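Local coordinates for protein protoporphyrinogen oxidase (Exiguobacterium sibiricum, PDB 3LOV) that probably oxidises coproporphyrinogen III to coproporphyrin III with molecular oxygen, using bound FAD, in the biosynthesis of heme b, at residues G234-S237 against L238-L242; V364-P367 against G368-H371; V379-Q382 against A383-D387. All coordinates share one frame; numbering follows the deposited sequence. Where two conformers were deposited one is given.

In the fold
Followed from the N terminus, the three contacts come in series, each within one continuous run of chain; none nests in or crosses another. Contact 1 lies in helix 235-245, which leads from strand 228-231 to strand 250-252, outermost in the parallel sheet, and packs on helix 14-26 close to the FAD. Its nearest atoms are about 17 Å from those of contact 2. Contact 2 reverses the chain after strand 357-364 of the mixed sheet, and contact 3 follows in helix 377-392, which covers that sheet. These two meet where V364 CG2 packs 3.8 Å from V384 CG2, joining strand end to helix.

Contact 1 (G234-S237 against L238-L242); sequences GLES and LIERL
E236 and E240, like S237 and R241, are joined through their backbones in the first turns of helix 235-245. The pairing here is the standard i to i+4 kind: E240 N donates to E236 O at 3.0 Å in a nearly straight bond (167°), and R241 N reaches S237 O at 2.9 Å. Nearer the start, L238 N makes a weak, bent bond to L235 O, while L235 N itself is taken up by E56. S237 gives G234 O two donors from one residue, its amide N and its hydroxyl OG. With OG turned between its own N and C (chi1 70°), the hydroxyl faces back toward the preceding turn, and T233 OG1 is a further partner. Without its hydroxyl, as in an alanine, this position is likely to lose the second donor to G234 O and the partner of T233 OG1.

On the side facing R40, T47 and R49, the carboxylates of E236 and E240 approach each other, OE2 of E236 lying 4.3 Å from OE2 of E240. Such a pair of like charges is probably eased by arginines: R40 bridges E236 OE2 and R49 bridges E240 OE2, while E236 OE1 accepts from T47 N. L235, L238 and I239 serve the buried side, L235 near the FAD-binding L447 and I239 against L17 of helix 14-26. Back at the start of the helix, S237 OG lies 2.6 Å from G234 O, in the plane of that carbonyl.

Contact 2 (V364-P367 against G368-H371); sequences VGRP and GNDH
R366 and N369 face each other as an antiparallel hydrogen-bonded pair, a single bridge closed by a type II beta turn with P367 and G368 at its two central positions. N369 N donates to R366 O at 3.0 Å and R366 N to N369 O at 2.9 Å, so each of the two residues both gives and accepts. Neither bond lies on a lone pair: both donors sit well above the plane of the carbonyl they meet, by 51° at R366 O. The corner itself illustrates the sequence logic of this turn type. The ring of P367 restrains its own phi to a value the first corner position needs, and G368 takes the positive phi (81°) that the second one demands; a CB on G368 would collide with P367 O.

G365 is also bound to be glycine, since at its backbone angles a CB would run into V364 O. Its bare CA accepts D370 CB alongside at 3.9 Å, just past the bridged pair. That same CB lies 3.6 Å from R366 O, so the root of D370 leans on the chain entering the turn while its carboxylate goes elsewhere, OD2 accepting from S309 N. R366 runs out fully extended from CG to NE, its CD passing 4.3 Å from N369 ND2, and its guanidinium is held by V332 O through NH2. P367 rests on A176, N178 and H308, placing the turn against strand 307-318 and a neighbouring loop, away from the annotated FAD-binding residues. At the root of R366, CB comes within 3.7 Å of N369 O, the oxygen that receives R366 N.

Contact 3 (V379-Q382 against A383-D387); sequences VLQQ and AVLQD
Q382 and Q386, one turn apart on helix 377-392, link their side-chain amides in addition to their backbones. The backbone interactions are a full i to i+4 ladder: the amides of A383, V384, L385 and Q386 donate to V379 O, L380 O, Q381 O and Q382 O. The shortest is L385 N to Q381 O at 2.8 Å, and the straightest is Q386 N to Q382 O, whose angle at the hydrogen is 173°. A methyl of V384, CG2, lies next to L380 O at 3.5 Å.

The side-chain bond runs the same way along the helix, from Q386 NE2 to Q382 OE1 at 3.0 Å. It uses a lone pair of OE1 in the plane of the Q382 amide, and OE1 lies almost in the amide plane of Q386 as well, although the two planes are turned 55° apart. A bend at chi2 (51°) brings the Q382 amide round toward the following turn, whereas the Q386 chain stays extended beyond CG. Q386 CG lies 3.1 Å from Q382 OE1 and equally near Q382 O.

Packing contact is made on another flank by Q381 and L385, which lie side by side and point the same way; Q381 CG comes 3.8 Å from L385 CD1, and the amide NE2 is beside the same methyl.

The hydrogen-bonded glutamine pair lies on the exposed face of the helix, and the other side is laid on the mixed sheet: L380 packs on A311, V313 and I403, V384 on V313 and A362, and L385 on M315, spanning strands 357-364, 307-318 and 400-411, while D387 OD2 accepts from I340 N at strand 340-345.

Contact 1 (G234-S237 against L238-L242)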
ATOM      1  N   GLY A 234      17.208   0.277  -5.378  1.00 19.84           N
ATOM      2  CA  GLY A 234      16.317   0.611  -4.252  1.00 17.59           C
ATOM      3  C   GLY A 234      15.256   1.595  -4.684  1.00 19.56           C
ATOM      4  O   GLY A 234      15.468   2.356  -5.638  1.00 18.39           O
ATOM      5  N   LEU A 235      14.105   1.583  -4.003  1.00 20.30           N
ATOM      6  CA  LEU A 235      12.983   2.411  -4.444  1.00 19.13           C
ATOM      7  C   LEU A 235      13.308   3.865  -4.198  1.00 17.13           C
ATOM      8  O   LEU A 235      12.818   4.742  -4.908  1.00 18.83           O
ATOM      9  CB  LEU A 235      11.663   1.997  -3.801  1.00 21.54           C
ATOM     10  CG  LEU A 235      10.919   0.783  -4.369  1.00 21.86           C
ATOM     11  CD1 LEU A 235       9.601   0.661  -3.646  1.00 20.50           C
ATOM     12  CD2 LEU A 235      10.688   0.886  -5.847  1.00 26.36           C
ATOM     13  N   GLU A 236      14.191   4.157  -3.254  1.00 19.07           N
ATOM     14  CA  GLU A 236      14.561   5.555  -3.054  1.00 19.89           C
ATOM     15  C   GLU A 236      15.286   6.146  -4.287  1.00 21.51           C
ATOM     16  O   GLU A 236      15.195   7.364  -4.556  1.00 19.26           O
ATOM     17  CB  GLU A 236      15.378   5.729  -1.770  1.00 20.94           C
ATOM     18  CG  GLU A 236      15.416   7.190  -1.275  1.00 23.10           C
ATOM     19  CD  GLU A 236      16.006   7.388   0.142  1.00 24.19           C
ATOM     20  OE1 GLU A 236      16.160   6.413   0.922  1.00 18.06           O
ATOM     21  OE2 GLU A 236      16.259   8.550   0.486  1.00 26.65           O
ATOM     22  N   SER A 237      15.940   5.290  -5.081  1.00 22.45           N
ATOM     23  CA  SER A 237      16.608   5.768  -6.312  1.00 23.02           C
ATOM     24  C   SER A 237      15.588   6.317  -7.310  1.00 22.69           C
ATOM     25  O   SER A 237      15.875   7.256  -8.019  1.00 22.13           O
ATOM     26  CB  SER A 237      17.508   4.713  -6.940  1.00 20.88           C
ATOM     27  OG  SER A 237      16.773   3.667  -7.482  1.00 21.03           O
ATOM     28  N   LEU A 238      14.363   5.804  -7.278  1.00 23.08           N
ATOM     29  CA  LEU A 238      13.292   6.389  -8.077  1.00 21.52           C
ATOM     30  C   LEU A 238      13.015   7.826  -7.641  1.00 21.34           C
ATOM     31  O   LEU A 238      12.851   8.694  -8.484  1.00 21.40           O
ATOM     32  CB  LEU A 238      12.022   5.546  -8.018  1.00 21.98           C
ATOM     33  CG  LEU A 238      10.688   6.171  -8.446  1.00 26.74           C
ATOM     34  CD1 LEU A 238      10.704   6.567  -9.914  1.00 15.61           C
ATOM     35  CD2 LEU A 238       9.540   5.204  -8.106  1.00 20.18           C
ATOM     36  N   ILE A 239      12.948   8.068  -6.328  1.00 22.10           N
ATOM     37  CA  ILE A 239      12.702   9.424  -5.791  1.00 21.51           C
ATOM     38  C   ILE A 239      13.815  10.405  -6.265  1.00 17.56           C
ATOM     39  O   ILE A 239      13.529  11.478  -6.805  1.00 17.98           O
ATOM     40  CB  ILE A 239      12.594   9.389  -4.242  1.00 19.32           C
ATOM     41  CG1 ILE A 239      11.448   8.452  -3.791  1.00 16.34           C
ATOM     42  CG2 ILE A 239      12.447  10.731  -3.682  1.00 13.13           C
ATOM     43  CD1 ILE A 239      10.066   8.716  -4.421  1.00 14.19           C
ATOM     44  N   GLU A 240      15.045   9.956  -6.110  1.00 17.70           N
ATOM     45  CA  GLU A 240      16.244  10.693  -6.465  1.00 20.89           C
ATOM     46  C   GLU A 240      16.264  11.019  -7.945  1.00 22.04           C
ATOM     47  O   GLU A 240      16.514  12.158  -8.313  1.00 21.34           O
ATOM     48  CB  GLU A 240      17.486   9.884  -6.053  1.00 19.49           C
ATOM     49  CG  GLU A 240      17.734   9.955  -4.572  1.00 22.91           C
ATOM     50  CD  GLU A 240      18.580   8.812  -4.003  1.00 24.73           C
ATOM     51  OE1 GLU A 240      18.855   7.814  -4.696  1.00 25.83           O
ATOM     52  OE2 GLU A 240      18.970   8.907  -2.832  1.00 25.59           O
ATOM     53  N   ARG A 241      15.943  10.049  -8.803  1.00 22.64           N
ATOM     54  CA  ARG A 241      15.923  10.297 -10.245  0.70 21.74           C
ATOM     55  C   ARG A 241      14.795  11.238 -10.629  1.00 22.67           C
ATOM     56  O   ARG A 241      14.960  12.073 -11.520  1.00 20.03           O
ATOM     57  CB  ARG A 241      15.799   8.982 -11.034  0.70 24.34           C
ATOM     58  CG  ARG A 241      15.775   9.112 -12.565  0.70 26.99           C
ATOM     59  CD  ARG A 241      16.996   9.853 -13.130  0.70 35.24           C
ATOM     60  NE  ARG A 241      18.256   9.214 -12.741  0.70 32.71           N
ATOM     61  CZ  ARG A 241      18.811   8.164 -13.356  0.70 35.98           C
ATOM     62  NH1 ARG A 241      18.240   7.599 -14.425  0.70 37.55           N
ATOM     63  NH2 ARG A 241      19.956   7.669 -12.894  0.70 32.68           N
ATOM     64  N   LEU A 242      13.632  11.129  -9.970  1.00 21.09           N
ATOM     65  CA  LEU A 242      12.562  12.074 -10.300  1.00 21.18           C
ATOM     66  C   LEU A 242      12.999  13.513 -10.049  1.00 21.14           C
ATOM     67  O   LEU A 242      12.784  14.390 -10.894  1.00 24.45           O
ATOM     68  CB  LEU A 242      11.258  11.815  -9.512  1.00 21.81           C
ATOM     69  CG  LEU A 242      10.425  10.678 -10.070  1.00 21.60           C
ATOM     70  CD1 LEU A 242       9.390  10.246  -9.021  1.00 18.29           C
ATOM     71  CD2 LEU A 242       9.795  11.071 -11.433  1.00 18.29           C
TER

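Contact 2 (V364-P367 against G368-H371)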
ATOM      1  N   VAL A 364       4.576  -4.431  12.088  1.00 19.78           N
ATOM      2  CA  VAL A 364       3.781  -4.300  13.329  1.00 20.79           C
ATOM      3  C   VAL A 364       2.755  -3.188  13.117  1.00 21.92           C
ATOM      4  O   VAL A 364       3.106  -2.119  12.606  1.00 23.71           O
ATOM      5  CB  VAL A 364       4.666  -3.929  14.569  1.00 19.09           C
ATOM      6  CG1 VAL A 364       3.775  -3.558  15.773  1.00 25.64           C
ATOM      7  CG2 VAL A 364       5.619  -5.087  14.963  1.00 17.54           C
ATOM      8  N   GLY A 365       1.501  -3.435  13.504  1.00 20.87           N
ATOM      9  CA  GLY A 365       0.449  -2.448  13.408  1.00 22.53           C
ATOM     10  C   GLY A 365      -0.756  -2.955  12.640  1.00 23.09           C
ATOM     11  O   GLY A 365      -0.610  -3.461  11.536  1.00 20.71           O
ATOM     12  N   ARG A 366      -1.937  -2.845  13.255  1.00 21.08           N
ATOM     13  CA  ARG A 366      -3.240  -3.158  12.615  1.00 21.72           C
ATOM     14  C   ARG A 366      -4.244  -2.070  12.930  1.00 19.83           C
ATOM     15  O   ARG A 366      -4.053  -1.322  13.897  1.00 19.54           O
ATOM     16  CB  ARG A 366      -3.821  -4.472  13.183  1.00 19.50           C
ATOM     17  CG  ARG A 366      -2.923  -5.684  13.088  1.00 19.37           C
ATOM     18  CD  ARG A 366      -3.654  -6.857  13.690  1.00 25.45           C
ATOM     19  NE  ARG A 366      -2.880  -8.078  13.613  1.00 25.59           N
ATOM     20  CZ  ARG A 366      -2.843  -8.879  12.551  1.00 26.62           C
ATOM     21  NH1 ARG A 366      -3.543  -8.593  11.473  1.00 23.96           N
ATOM     22  NH2 ARG A 366      -2.080  -9.955  12.571  1.00 24.08           N
ATOM     23  N   PRO A 367      -5.347  -2.011  12.175  1.00 20.27           N
ATOM     24  CA  PRO A 367      -6.346  -1.005  12.516  1.00 24.04           C
ATOM     25  C   PRO A 367      -6.987  -1.315  13.893  1.00 25.20           C
ATOM     26  O   PRO A 367      -7.407  -2.467  14.180  1.00 22.13           O
ATOM     27  CB  PRO A 367      -7.368  -1.123  11.384  1.00 22.52           C
ATOM     28  CG  PRO A 367      -7.139  -2.514  10.833  1.00 27.13           C
ATOM     29  CD  PRO A 367      -5.695  -2.732  10.939  1.00 22.95           C
ATOM     30  N   GLY A 368      -6.977  -0.307  14.753  1.00 21.58           N
ATOM     31  CA  GLY A 368      -7.507  -0.446  16.079  1.00 22.97           C
ATOM     32  C   GLY A 368      -6.541  -1.119  17.028  1.00 25.05           C
ATOM     33  O   GLY A 368      -6.859  -1.271  18.203  1.00 26.88           O
ATOM     34  N   ASN A 369      -5.340  -1.470  16.561  1.00 22.38           N
ATOM     35  CA  ASN A 369      -4.368  -2.183  17.396  1.00 21.67           C
ATOM     36  C   ASN A 369      -2.968  -1.921  16.869  1.00 22.86           C
ATOM     37  O   ASN A 369      -2.432  -2.706  16.096  1.00 22.32           O
ATOM     38  CB  ASN A 369      -4.754  -3.677  17.359  1.00 19.60           C
ATOM     39  CG  ASN A 369      -3.816  -4.599  18.142  1.00 17.95           C
ATOM     40  OD1 ASN A 369      -2.990  -4.167  18.937  1.00 22.89           O
ATOM     41  ND2 ASN A 369      -3.960  -5.918  17.890  1.00 16.65           N
ATOM     42  N   ASP A 370      -2.405  -0.768  17.220  1.00 24.21           N
ATOM     43  CA  ASP A 370      -1.100  -0.375  16.688  1.00 24.05           C
ATOM     44  C   ASP A 370      -0.267   0.386  17.724  1.00 25.47           C
ATOM     45  O   ASP A 370       0.658   1.138  17.364  1.00 22.27           O
ATOM     46  CB  ASP A 370      -1.280   0.477  15.412  1.00 18.90           C
ATOM     47  CG  ASP A 370      -2.065   1.751  15.658  1.00 25.99           C
ATOM     48  OD1 ASP A 370      -2.473   1.963  16.795  1.00 25.39           O
ATOM     49  OD2 ASP A 370      -2.298   2.539  14.712  1.00 26.80           O
ATOM     50  N   HIS A 371      -0.587   0.180  19.005  1.00 26.05           N
ATOM     51  CA  HIS A 371       0.072   0.949  20.064  1.00 26.30           C
ATOM     52  C   HIS A 371       1.578   0.716  20.088  1.00 22.93           C
ATOM     53  O   HIS A 371       2.317   1.626  20.410  1.00 22.62           O
ATOM     54  CB  HIS A 371      -0.506   0.592  21.446  1.00 29.40           C
ATOM     55  CG  HIS A 371       0.138  -0.598  22.071  1.00 31.02           C
ATOM     56  ND1 HIS A 371      -0.183  -1.890  21.708  1.00 32.64           N
ATOM     57  CD2 HIS A 371       1.101  -0.694  23.020  1.00 36.17           C
ATOM     58  CE1 HIS A 371       0.554  -2.729  22.413  1.00 43.13           C
ATOM     59  NE2 HIS A 371       1.337  -2.030  23.217  1.00 32.53           N
TER

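Contact 3 (V379-Q382 against A383-D387)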
ATOM      1  N   VAL A 379      11.342  -1.355  23.222  1.00 32.31           N
ATOM      2  CA  VAL A 379      10.103  -2.117  23.426  1.00 33.44           C
ATOM      3  C   VAL A 379       9.583  -2.775  22.122  1.00 33.21           C
ATOM      4  O   VAL A 379       9.150  -3.924  22.120  1.00 35.84           O
ATOM      5  CB  VAL A 379       9.017  -1.240  24.069  1.00 31.73           C
ATOM      6  CG1 VAL A 379       7.706  -1.940  24.058  1.00 30.29           C
ATOM      7  CG2 VAL A 379       9.399  -0.895  25.497  1.00 30.90           C
ATOM      8  N   LEU A 380       9.638  -2.038  21.020  1.00 35.45           N
ATOM      9  CA  LEU A 380       9.260  -2.550  19.692  1.00 33.65           C
ATOM     10  C   LEU A 380      10.196  -3.690  19.257  1.00 32.54           C
ATOM     11  O   LEU A 380       9.773  -4.749  18.826  1.00 29.52           O
ATOM     12  CB  LEU A 380       9.329  -1.404  18.692  1.00 32.68           C
ATOM     13  CG  LEU A 380       8.813  -1.542  17.272  1.00 33.59           C
ATOM     14  CD1 LEU A 380       7.412  -2.207  17.228  1.00 25.69           C
ATOM     15  CD2 LEU A 380       8.779  -0.147  16.668  1.00 28.62           C
ATOM     16  N   GLN A 381      11.485  -3.467  19.404  1.00 32.76           N
ATOM     17  CA  GLN A 381      12.459  -4.473  19.056  1.00 35.71           C
ATOM     18  C   GLN A 381      12.302  -5.751  19.882  1.00 34.23           C
ATOM     19  O   GLN A 381      12.340  -6.859  19.343  1.00 32.45           O
ATOM     20  CB  GLN A 381      13.844  -3.915  19.285  1.00 36.10           C
ATOM     21  CG  GLN A 381      14.923  -4.926  19.056  1.00 46.12           C
ATOM     22  CD  GLN A 381      16.227  -4.261  18.776  1.00 55.34           C
ATOM     23  OE1 GLN A 381      16.277  -3.043  18.568  1.00 57.20           O
ATOM     24  NE2 GLN A 381      17.302  -5.047  18.770  1.00 61.48           N
ATOM     25  N   GLN A 382      12.106  -5.583  21.185  1.00 33.20           N
ATOM     26  CA  GLN A 382      11.978  -6.723  22.081  1.00 35.42           C
ATOM     27  C   GLN A 382      10.729  -7.564  21.732  1.00 32.50           C
ATOM     28  O   GLN A 382      10.806  -8.785  21.659  1.00 33.98           O
ATOM     29  CB  GLN A 382      11.986  -6.246  23.553  1.00 37.05           C
ATOM     30  CG  GLN A 382      11.865  -7.357  24.614  1.00 46.80           C
ATOM     31  CD  GLN A 382      12.866  -8.494  24.417  1.00 54.30           C
ATOM     32  OE1 GLN A 382      12.518  -9.668  24.568  1.00 62.33           O
ATOM     33  NE2 GLN A 382      14.104  -8.152  24.060  1.00 55.62           N
ATOM     34  N   ALA A 383       9.600  -6.906  21.464  1.00 31.31           N
ATOM     35  CA  ALA A 383       8.385  -7.601  21.061  1.00 29.68           C
ATOM     36  C   ALA A 383       8.606  -8.393  19.764  1.00 29.89           C
ATOM     37  O   ALA A 383       8.233  -9.560  19.675  1.00 27.66           O
ATOM     38  CB  ALA A 383       7.243  -6.605  20.880  1.00 28.66           C
ATOM     39  N   VAL A 384       9.208  -7.750  18.767  1.00 29.18           N
ATOM     40  CA  VAL A 384       9.483  -8.420  17.488  1.00 27.65           C
ATOM     41  C   VAL A 384      10.424  -9.624  17.714  1.00 29.78           C
ATOM     42  O   VAL A 384      10.202 -10.714  17.161  1.00 30.52           O
ATOM     43  CB  VAL A 384      10.054  -7.432  16.405  1.00 25.02           C
ATOM     44  CG1 VAL A 384      10.617  -8.202  15.169  1.00 27.16           C
ATOM     45  CG2 VAL A 384       8.992  -6.479  15.928  1.00 17.17           C
ATOM     46  N   LEU A 385      11.460  -9.429  18.523  1.00 31.35           N
ATOM     47  CA  LEU A 385      12.428 -10.510  18.787  1.00 34.12           C
ATOM     48  C   LEU A 385      11.789 -11.698  19.481  1.00 35.07           C
ATOM     49  O   LEU A 385      11.993 -12.842  19.062  1.00 36.77           O
ATOM     50  CB  LEU A 385      13.631 -10.029  19.597  1.00 34.06           C
ATOM     51  CG  LEU A 385      14.792  -9.733  18.658  1.00 41.01           C
ATOM     52  CD1 LEU A 385      15.747  -8.631  19.185  1.00 43.49           C
ATOM     53  CD2 LEU A 385      15.504 -11.033  18.298  1.00 44.30           C
ATOM     54  N   GLN A 386      11.016 -11.434  20.527  1.00 35.73           N
ATOM     55  CA  GLN A 386      10.303 -12.505  21.209  1.00 38.41           C
ATOM     56  C   GLN A 386       9.414 -13.306  20.253  1.00 35.79           C
ATOM     57  O   GLN A 386       9.318 -14.532  20.353  1.00 35.11           O
ATOM     58  CB  GLN A 386       9.409 -11.943  22.297  1.00 38.85           C
ATOM     59  CG  GLN A 386      10.159 -11.284  23.422  1.00 51.26           C
ATOM     60  CD  GLN A 386       9.254 -10.943  24.593  1.00 56.96           C
ATOM     61  OE1 GLN A 386       8.142 -11.485  24.716  1.00 52.48           O
ATOM     62  NE2 GLN A 386       9.734 -10.056  25.472  1.00 55.43           N
ATOM     63  N   ASP A 387       8.703 -12.605  19.377  1.00 32.55           N
ATOM     64  CA  ASP A 387       7.811 -13.287  18.449  1.00 31.08           C
ATOM     65  C   ASP A 387       8.645 -14.212  17.610  1.00 30.21           C
ATOM     66  O   ASP A 387       8.352 -15.394  17.525  1.00 32.03           O
ATOM     67  CB  ASP A 387       7.042 -12.298  17.553  1.00 31.76           C
ATOM     68  CG  ASP A 387       5.869 -11.628  18.265  1.00 34.81           C
ATOM     69  OD1 ASP A 387       5.555 -12.032  19.392  1.00 33.98           O
ATOM     70  OD2 ASP A 387       5.243 -10.697  17.693  1.00 31.41           O
TER